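Local coordinates for oligopeptide-binding protein AppA (PDB 1XOC), which binds oligopeptides as the solute-binding component of an ABC-type oligopeptide permease, the APP system, which can substitute for the OPP system in sporulation and genetic competence, at residues P32-N36 and N178-P182; F35-Y39 and S155-L159; V259-L264 and Y502-K507. The contacts are given in a common frame with arbitrary orientation. Where two conformers were deposited one is given. Residue numbers count along the deposited sequence, not the author numbering.

Interaction 1 of 3, residues P32-N36 and N178-P182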
loop_
_atom_site.group_PDB
_atom_site.type_symbol
_atom_site.label_atom_id
_atom_site.label_comp_id
_atom_site.label_asym_id
_atom_site.label_seq_id
_atom_site.Cartn_x
_atom_site.Cartn_y
_atom_site.Cartn_z
ATOM N N PRO A 32 5.762 -0.729 -11.749
ATOM C CA PRO A 32 5.799 -1.960 -10.975
ATOM C C PRO A 32 7.150 -2.665 -10.968
ATOM O O PRO A 32 8.078 -2.369 -11.802
ATOM C CB PRO A 32 4.758 -2.852 -11.673
ATOM C CG PRO A 32 3.882 -1.916 -12.416
ATOM C CD PRO A 32 4.797 -0.824 -12.871
ATOM N N THR A 33 7.263 -3.627 -10.062
ATOM C CA THR A 33 8.455 -4.452 -9.917
ATOM C C THR A 33 8.201 -5.880 -10.409
ATOM O O THR A 33 8.960 -6.428 -11.180
ATOM C CB THR A 33 8.860 -4.479 -8.447
ATOM O OG1 THR A 33 9.271 -3.176 -8.055
ATOM C CG2 THR A 33 10.082 -5.343 -8.218
ATOM N N LEU A 34 7.112 -6.474 -9.947
ATOM C CA LEU A 34 6.765 -7.803 -10.378
ATOM C C LEU A 34 5.292 -8.081 -10.081
ATOM O O LEU A 34 4.677 -7.347 -9.353
ATOM C CB LEU A 34 7.660 -8.835 -9.690
ATOM C CG LEU A 34 7.384 -9.302 -8.260
ATOM C CD1 LEU A 34 8.251 -10.414 -7.795
ATOM C CD2 LEU A 34 7.341 -8.233 -7.249
ATOM N N PHE A 35 4.754 -9.154 -10.645
ATOM C CA PHE A 35 3.332 -9.455 -10.524
ATOM C C PHE A 35 3.156 -10.785 -9.832
ATOM O O PHE A 35 3.049 -11.817 -10.451
ATOM C CB PHE A 35 2.671 -9.478 -11.899
ATOM C CG PHE A 35 3.123 -8.369 -12.799
ATOM C CD1 PHE A 35 3.679 -8.638 -14.019
ATOM C CD2 PHE A 35 3.004 -7.065 -12.408
ATOM C CE1 PHE A 35 4.087 -7.625 -14.829
ATOM C CE2 PHE A 35 3.421 -6.061 -13.218
ATOM C CZ PHE A 35 3.966 -6.351 -14.433
ATOM N N ASN A 36 3.147 -10.712 -8.519
ATOM C CA ASN A 36 3.030 -11.884 -7.672
ATOM C C ASN A 36 2.770 -11.442 -6.235
ATOM O O ASN A 36 3.605 -10.858 -5.594
ATOM C CB ASN A 36 4.302 -12.734 -7.729
ATOM C CG ASN A 36 4.134 -14.095 -7.088
ATOM O OD1 ASN A 36 3.398 -14.233 -6.088
ATOM N ND2 ASN A 36 4.801 -15.124 -7.646
ATOM N N ASN A 178 7.125 -13.841 -13.205
ATOM C CA ASN A 178 6.618 -12.706 -12.396
ATOM C C ASN A 178 6.746 -11.358 -13.116
ATOM O O ASN A 178 6.250 -10.372 -12.635
ATOM C CB ASN A 178 7.397 -12.642 -11.071
ATOM C CG ASN A 178 7.179 -13.873 -10.210
ATOM O OD1 ASN A 178 6.068 -14.352 -10.085
ATOM N ND2 ASN A 178 8.250 -14.395 -9.635
ATOM N N ARG A 179 7.440 -11.344 -14.250
ATOM C CA ARG A 179 7.680 -10.105 -14.962
ATOM C C ARG A 179 7.170 -10.124 -16.390
ATOM O O ARG A 179 6.326 -9.330 -16.741
ATOM C CB ARG A 179 9.163 -9.744 -14.948
ATOM C CG ARG A 179 9.707 -9.453 -13.581
ATOM C CD ARG A 179 11.199 -9.174 -13.537
ATOM N NE ARG A 179 11.930 -10.013 -14.472
ATOM C CZ ARG A 179 12.385 -11.219 -14.197
ATOM N NH1 ARG A 179 12.185 -11.748 -13.007
ATOM N NH2 ARG A 179 13.040 -11.904 -15.119
ATOM N N LYS A 180 7.679 -11.042 -17.207
ATOM C CA LYS A 180 7.209 -11.001 -18.596
ATOM C C LYS A 180 6.586 -12.276 -19.142
ATOM O O LYS A 180 6.108 -12.241 -20.252
ATOM C CB LYS A 180 8.292 -10.420 -19.517
ATOM C CG LYS A 180 8.490 -8.895 -19.351
ATOM C CD LYS A 180 9.730 -8.325 -20.047
ATOM C CE LYS A 180 9.958 -6.862 -19.671
ATOM N NZ LYS A 180 10.558 -6.738 -18.339
ATOM N N LYS A 181 6.301 -13.242 -18.283
ATOM C CA LYS A 181 5.461 -14.352 -18.676
ATOM C C LYS A 181 4.372 -14.708 -17.672
ATOM O O LYS A 181 4.142 -15.871 -17.420
ATOM C CB LYS A 181 6.309 -15.587 -18.957
ATOM C CG LYS A 181 7.261 -15.393 -20.112
ATOM C CD LYS A 181 7.624 -16.713 -20.729
ATOM C CE LYS A 181 8.602 -17.437 -19.861
ATOM N NZ LYS A 181 8.532 -18.919 -20.053
ATOM N N PRO A 182 3.705 -13.717 -17.096
ATOM C CA PRO A 182 2.719 -14.111 -16.096
ATOM C C PRO A 182 1.498 -14.750 -16.731
ATOM O O PRO A 182 1.061 -14.327 -17.803
ATOM C CB PRO A 182 2.356 -12.781 -15.432
ATOM C CG PRO A 182 2.523 -11.785 -16.485
ATOM C CD PRO A 182 3.726 -12.249 -17.247
#
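Two loops meet here, the one between strand 23-28 and helix 43-52 and the one between helix 161-164 and strand 188-194, through an asparagine that uses both its backbone and its amide side chain. Asn178, in its m rotamer, presents OD1 to Asn36, whose t rotamer extends the amide across the gap so that Asn36 ND2 donates to Asn178 OD1 at 2.9 Å. The carbonyl of the same residue accepts a second bond, Phe35 N to Asn178 O at 2.8 Å. Asparagine suits this place because the amide nitrogen, Asn178 ND2, can donate in turn to the backbone carbonyl of Glu173. Leu34, in the less common p setting of chi1, lies against the asparagine, with Leu34 CD1 4.1 Å from Asn178 CB. The Phe35 ring, carried by an m rotamer, reaches Arg179 and Pro182: Phe35 CD1 lies 4.2 Å from Pro182 CG, and the ring edge meets a carbonyl, Phe35 CE1 being 3.4 Å from Arg179 O. Ile48 and Leu52 of helix 43-52 also touch this large apolar ring. Arg179 points its CA-to-CB bond away, and its guanidinium pairs with Glu176, while Arg179 CG covers Thr33 O at 3.9 Å. The chemistry is thus divided between two directional bonds, which tie the loops together at Asn178, and apolar packing by Leu34, Phe35 and Pro182 in a buried contact.

Interaction 2 of 3, residues F35-Y39 and S155-L159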
loop_
_atom_site.group_PDB
_atom_site.type_symbol
_atom_site.label_atom_id
_atom_site.label_comp_id
_atom_site.label_asym_id
_atom_site.label_seq_id
_atom_site.Cartn_x
_atom_site.Cartn_y
_atom_site.Cartn_z
ATOM N N PHE A 35 4.754 -9.154 -10.645
ATOM C CA PHE A 35 3.332 -9.455 -10.524
ATOM C C PHE A 35 3.156 -10.785 -9.832
ATOM O O PHE A 35 3.049 -11.817 -10.451
ATOM C CB PHE A 35 2.671 -9.478 -11.899
ATOM C CG PHE A 35 3.123 -8.369 -12.799
ATOM C CD1 PHE A 35 3.679 -8.638 -14.019
ATOM C CD2 PHE A 35 3.004 -7.065 -12.408
ATOM C CE1 PHE A 35 4.087 -7.625 -14.829
ATOM C CE2 PHE A 35 3.421 -6.061 -13.218
ATOM C CZ PHE A 35 3.966 -6.351 -14.433
ATOM N N ASN A 36 3.147 -10.712 -8.519
ATOM C CA ASN A 36 3.030 -11.884 -7.672
ATOM C C ASN A 36 2.770 -11.442 -6.235
ATOM O O ASN A 36 3.605 -10.858 -5.594
ATOM C CB ASN A 36 4.302 -12.734 -7.729
ATOM C CG ASN A 36 4.134 -14.095 -7.088
ATOM O OD1 ASN A 36 3.398 -14.233 -6.088
ATOM N ND2 ASN A 36 4.801 -15.124 -7.646
ATOM N N SER A 37 1.552 -11.663 -5.743
ATOM C CA SER A 37 1.168 -11.131 -4.458
ATOM C C SER A 37 1.996 -11.667 -3.276
ATOM O O SER A 37 2.019 -11.052 -2.205
ATOM C CB SER A 37 -0.308 -11.369 -4.231
ATOM O OG SER A 37 -0.539 -12.728 -4.025
ATOM N N LEU A 38 2.677 -12.797 -3.464
ATOM C CA LEU A 38 3.513 -13.352 -2.399
ATOM C C LEU A 38 4.812 -12.550 -2.197
ATOM O O LEU A 38 5.480 -12.708 -1.172
ATOM C CB LEU A 38 3.819 -14.827 -2.649
ATOM C CG LEU A 38 2.614 -15.765 -2.807
ATOM C CD1 LEU A 38 3.070 -17.160 -3.238
ATOM C CD2 LEU A 38 1.866 -15.767 -1.498
ATOM N N TYR A 39 5.201 -11.695 -3.153
ATOM C CA TYR A 39 6.434 -10.970 -3.093
ATOM C C TYR A 39 6.316 -9.457 -3.187
ATOM O O TYR A 39 7.160 -8.751 -2.648
ATOM C CB TYR A 39 7.374 -11.490 -4.198
ATOM C CG TYR A 39 7.674 -12.961 -3.984
ATOM C CD1 TYR A 39 7.052 -13.950 -4.731
ATOM C CD2 TYR A 39 8.534 -13.364 -2.978
ATOM C CE1 TYR A 39 7.315 -15.301 -4.475
ATOM C CE2 TYR A 39 8.799 -14.687 -2.727
ATOM C CZ TYR A 39 8.178 -15.666 -3.471
ATOM O OH TYR A 39 8.478 -17.002 -3.181
ATOM N N SER A 155 -6.114 -10.899 -0.832
ATOM C CA SER A 155 -4.753 -10.419 -1.207
ATOM C C SER A 155 -3.912 -11.415 -1.953
ATOM O O SER A 155 -2.882 -11.036 -2.557
ATOM C CB SER A 155 -4.005 -10.019 0.050
ATOM O OG SER A 155 -4.703 -8.996 0.723
ATOM N N THR A 156 -4.333 -12.678 -1.944
ATOM C CA THR A 156 -3.547 -13.768 -2.473
ATOM C C THR A 156 -3.988 -14.170 -3.886
ATOM O O THR A 156 -5.001 -14.850 -4.078
ATOM C CB THR A 156 -3.555 -14.975 -1.564
ATOM O OG1 THR A 156 -3.254 -14.551 -0.230
ATOM C CG2 THR A 156 -2.526 -16.058 -2.016
ATOM N N ALA A 157 -3.203 -13.716 -4.862
ATOM C CA ALA A 157 -3.431 -14.071 -6.266
ATOM C C ALA A 157 -3.147 -15.530 -6.504
ATOM O O ALA A 157 -2.070 -16.001 -6.145
ATOM C CB ALA A 157 -2.531 -13.237 -7.188
ATOM N N ILE A 158 -4.094 -16.242 -7.145
ATOM C CA ILE A 158 -3.950 -17.672 -7.357
ATOM C C ILE A 158 -3.026 -17.932 -8.570
ATOM O O ILE A 158 -3.284 -17.495 -9.716
ATOM C CB ILE A 158 -5.352 -18.382 -7.489
ATOM C CG1 ILE A 158 -6.234 -18.117 -6.263
ATOM C CG2 ILE A 158 -5.148 -19.837 -7.705
ATOM C CD1 ILE A 158 -5.609 -18.409 -4.948
ATOM N N LEU A 159 -1.965 -18.690 -8.303
ATOM C CA LEU A 159 -0.956 -18.992 -9.317
ATOM C C LEU A 159 -1.125 -20.400 -9.895
ATOM O O LEU A 159 -1.626 -21.297 -9.213
ATOM C CB LEU A 159 0.439 -18.872 -8.704
ATOM C CG LEU A 159 0.789 -17.543 -8.024
ATOM C CD1 LEU A 159 2.141 -17.672 -7.337
ATOM C CD2 LEU A 159 0.824 -16.413 -9.023
HETATM O O HOH W 1 0.356 -14.564 -5.767
#
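Neither segment continues as a regular element through the contact. Residues 35-39 run extended through Asn36 and then turn, Ser37 and Leu38 taking helix-like backbone angles so that Tyr39 N donates to Asn36 O at 3.0 Å. Across from them the chain leaves helix 147-155, Thr156 being the first residue with non-helical angles, and proceeds in extended form to Leu159. The backbones come closest at Ser37 and Ala157, whose CA atoms are 5.8 Å apart. Asn36 shapes the turn from its side chain: Asn36 OD1 accepts from Leu38 N at 3.1 Å, an Asx turn, a role suited to a short side chain ending in a carbonyl, while its ND2 donates to Asn178 OD1. Ser37, small and polar, fits the close approach, Ser37 OG accepting from Ala157 N at 3.0 Å. A water completes the link, donating to Asn36 OD1 at 3.1 Å and to Ala157 O at 2.8 Å, and hydrogen-bonded to Ser37 OG at 2.7 Å. Ala157 points its small methyl toward the turn, where a bulkier group would crowd Ser37. Apolar contact flanks this polar centre, with Leu38 CD1 4.2 Å from Leu159 CD1; the same leucine methyl packs against an amide, Leu159 CD1 to Asn36 ND2 being 3.7 Å. The contact joins the loop between strand 23-28 and helix 43-52 to the connection between helices 147-155 and 161-164. Helix 100-108 packs against Thr156 and Ile158, helix 43-52 touches Ser37 through Glu49, and Ser155, whose OG bonds Asn151 O, also makes a weak hydrogen bond to the bound peptide.

Interaction 3 of 3, residues V259-L264 and Y502-K507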
loop_
_atom_site.group_PDB
_atom_site.type_symbol
_atom_site.label_atom_id
_atom_site.label_comp_id
_atom_site.label_asym_id
_atom_site.label_seq_id
_atom_site.Cartn_x
_atom_site.Cartn_y
_atom_site.Cartn_z
ATOM N N VAL A 259 -13.766 12.205 -10.450
ATOM C CA VAL A 259 -14.443 11.681 -9.260
ATOM C C VAL A 259 -13.480 11.818 -8.078
ATOM O O VAL A 259 -12.381 11.289 -8.141
ATOM C CB VAL A 259 -14.881 10.198 -9.433
ATOM C CG1 VAL A 259 -15.530 9.674 -8.145
ATOM C CG2 VAL A 259 -15.884 10.081 -10.592
ATOM N N THR A 260 -13.944 12.438 -6.996
ATOM C CA THR A 260 -13.104 12.802 -5.850
ATOM C C THR A 260 -13.661 12.220 -4.534
ATOM O O THR A 260 -14.870 12.336 -4.267
ATOM C CB THR A 260 -13.037 14.332 -5.692
ATOM O OG1 THR A 260 -12.456 14.922 -6.874
ATOM C CG2 THR A 260 -12.217 14.701 -4.493
ATOM N N ASP A 261 -12.780 11.614 -3.737
ATOM C CA ASP A 261 -13.113 11.168 -2.379
ATOM C C ASP A 261 -11.856 10.833 -1.600
ATOM O O ASP A 261 -10.734 10.859 -2.148
ATOM C CB ASP A 261 -14.052 9.947 -2.435
ATOM C CG ASP A 261 -15.119 9.949 -1.355
ATOM O OD1 ASP A 261 -14.855 10.410 -0.217
ATOM O OD2 ASP A 261 -16.257 9.533 -1.686
ATOM N N LEU A 262 -12.017 10.595 -0.306
ATOM C CA LEU A 262 -10.911 10.224 0.569
ATOM C C LEU A 262 -10.300 8.894 0.150
ATOM O O LEU A 262 -11.014 7.974 -0.202
ATOM C CB LEU A 262 -11.382 10.146 2.021
ATOM C CG LEU A 262 -10.311 10.032 3.120
ATOM C CD1 LEU A 262 -9.308 11.177 3.177
ATOM C CD2 LEU A 262 -11.081 9.906 4.423
ATOM N N ALA A 263 -8.960 8.851 0.101
ATOM C CA ALA A 263 -8.202 7.598 -0.124
ATOM C C ALA A 263 -8.010 6.799 1.160
ATOM O O ALA A 263 -7.969 7.374 2.258
ATOM C CB ALA A 263 -6.844 7.905 -0.713
ATOM N N LEU A 264 -7.922 5.467 1.046
ATOM C CA LEU A 264 -7.640 4.620 2.219
ATOM C C LEU A 264 -6.121 4.580 2.453
ATOM O O LEU A 264 -5.452 3.605 2.148
ATOM C CB LEU A 264 -8.228 3.206 2.039
ATOM C CG LEU A 264 -8.240 2.319 3.274
ATOM C CD1 LEU A 264 -9.352 2.734 4.208
ATOM C CD2 LEU A 264 -8.454 0.879 2.885
ATOM N N TYR A 502 -18.312 2.656 -13.645
ATOM C CA TYR A 502 -17.282 2.977 -12.658
ATOM C C TYR A 502 -17.898 3.194 -11.250
ATOM O O TYR A 502 -18.926 3.846 -11.111
ATOM C CB TYR A 502 -16.462 4.199 -13.117
ATOM C CG TYR A 502 -15.507 4.717 -12.049
ATOM C CD1 TYR A 502 -15.932 5.655 -11.109
ATOM C CD2 TYR A 502 -14.203 4.263 -11.972
ATOM C CE1 TYR A 502 -15.068 6.116 -10.115
ATOM C CE2 TYR A 502 -13.333 4.724 -11.011
ATOM C CZ TYR A 502 -13.775 5.659 -10.073
ATOM O OH TYR A 502 -12.911 6.118 -9.097
ATOM N N LYS A 503 -17.258 2.632 -10.229
ATOM C CA LYS A 503 -17.592 2.891 -8.833
ATOM C C LYS A 503 -16.290 3.251 -8.127
ATOM O O LYS A 503 -15.257 2.584 -8.342
ATOM C CB LYS A 503 -18.168 1.637 -8.181
ATOM C CG LYS A 503 -19.527 1.206 -8.709
ATOM C CD LYS A 503 -19.916 -0.177 -8.129
ATOM C CE LYS A 503 -21.288 -0.653 -8.575
ATOM N NZ LYS A 503 -21.759 -1.789 -7.693
ATOM N N TYR A 504 -16.351 4.317 -7.331
ATOM C CA TYR A 504 -15.182 4.760 -6.586
ATOM C C TYR A 504 -14.858 3.760 -5.470
ATOM O O TYR A 504 -15.701 3.459 -4.635
ATOM C CB TYR A 504 -15.372 6.155 -5.989
ATOM C CG TYR A 504 -14.161 6.542 -5.158
ATOM C CD1 TYR A 504 -13.005 7.001 -5.764
ATOM C CD2 TYR A 504 -14.152 6.390 -3.781
ATOM C CE1 TYR A 504 -11.878 7.311 -5.016
ATOM C CE2 TYR A 504 -13.013 6.700 -3.023
ATOM C CZ TYR A 504 -11.893 7.153 -3.657
ATOM O OH TYR A 504 -10.777 7.461 -2.931
ATOM N N HIS A 505 -13.622 3.283 -5.471
ATOM C CA HIS A 505 -13.073 2.407 -4.450
ATOM C C HIS A 505 -11.888 3.120 -3.796
ATOM O O HIS A 505 -10.960 3.581 -4.512
ATOM C CB HIS A 505 -12.659 1.083 -5.068
ATOM C CG HIS A 505 -12.412 -0.027 -4.081
ATOM N ND1 HIS A 505 -11.362 -0.032 -3.187
ATOM C CD2 HIS A 505 -13.069 -1.193 -3.891
ATOM C CE1 HIS A 505 -11.407 -1.147 -2.468
ATOM N NE2 HIS A 505 -12.455 -1.860 -2.866
ATOM N N PRO A 506 -11.861 3.219 -2.462
ATOM C CA PRO A 506 -10.832 4.048 -1.813
ATOM C C PRO A 506 -9.415 3.463 -1.761
ATOM O O PRO A 506 -8.455 4.211 -1.447
ATOM C CB PRO A 506 -11.410 4.257 -0.415
ATOM C CG PRO A 506 -12.175 3.022 -0.166
ATOM C CD PRO A 506 -12.849 2.725 -1.472
ATOM N N LYS A 507 -9.292 2.181 -2.096
ATOM C CA LYS A 507 -8.025 1.478 -2.096
ATOM C C LYS A 507 -7.553 1.014 -3.479
ATOM O O LYS A 507 -6.352 1.152 -3.832
ATOM C CB LYS A 507 -8.098 0.290 -1.133
ATOM C CG LYS A 507 -6.743 -0.438 -1.042
ATOM C CD LYS A 507 -6.737 -1.588 -0.050
ATOM C CE LYS A 507 -5.429 -2.399 -0.145
ATOM N NZ LYS A 507 -4.285 -1.663 0.415
#
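Tyr502 opens the segment with its ring beside Val259, Tyr502 CE1 lying 4.1 Å from Val259 CG2. Tyr504, whose side chain also projects toward the strand, covers the most surface. Its CB packs on Val259, a CH-pi contact sets Asp261 CB 3.8 Å from the centroid of the Tyr504 ring, and Tyr504 OH donates to Leu262 O at 2.8 Å: tyrosine combines a broad apolar face with a hydroxyl at its tip. His505 directs its CA-to-CB bond away, His505 ND1 accepting from Lys507 N at 3.2 Å. Pro506 lacks an NH; Pro506 O accepts from Leu264 N at 2.8 Å, and its ring packs on Leu264. Lys507 adds aliphatic contact, Lys507 CB being 4.1 Å from Leu264 CD2, while its NZ bonds Ser420 and the backbone of the bound peptide, which Ala263 also touches. The segment thus runs alongside the end of strand 256-262, whose backbone pairs with strand 483-496, and leads toward strand 517-518.

In the fold
Interactions 1 and 2 hold the same loop, between strand 23-28 and helix 43-52, and share Phe35 and Asn36. Their centres lie about 10 Å apart, and they touch where Leu34 CD1 packs 3.9 Å from Tyr39 CB. Asn36 joins them chemically, giving its ND2 to interaction 1 and its OD1 to interaction 2. Both are buried, but interaction 2 contains a bridging water, whereas interaction 1 relies on direct bonds. Interaction 3 is partly buried, its centre about 26 Å from that of interaction 1 and about 23 Å from that of interaction 2; it lays two tyrosine rings and a proline along a sheet strand and its end. One residue of interaction 2 and two of interaction 3 contact the bound peptide.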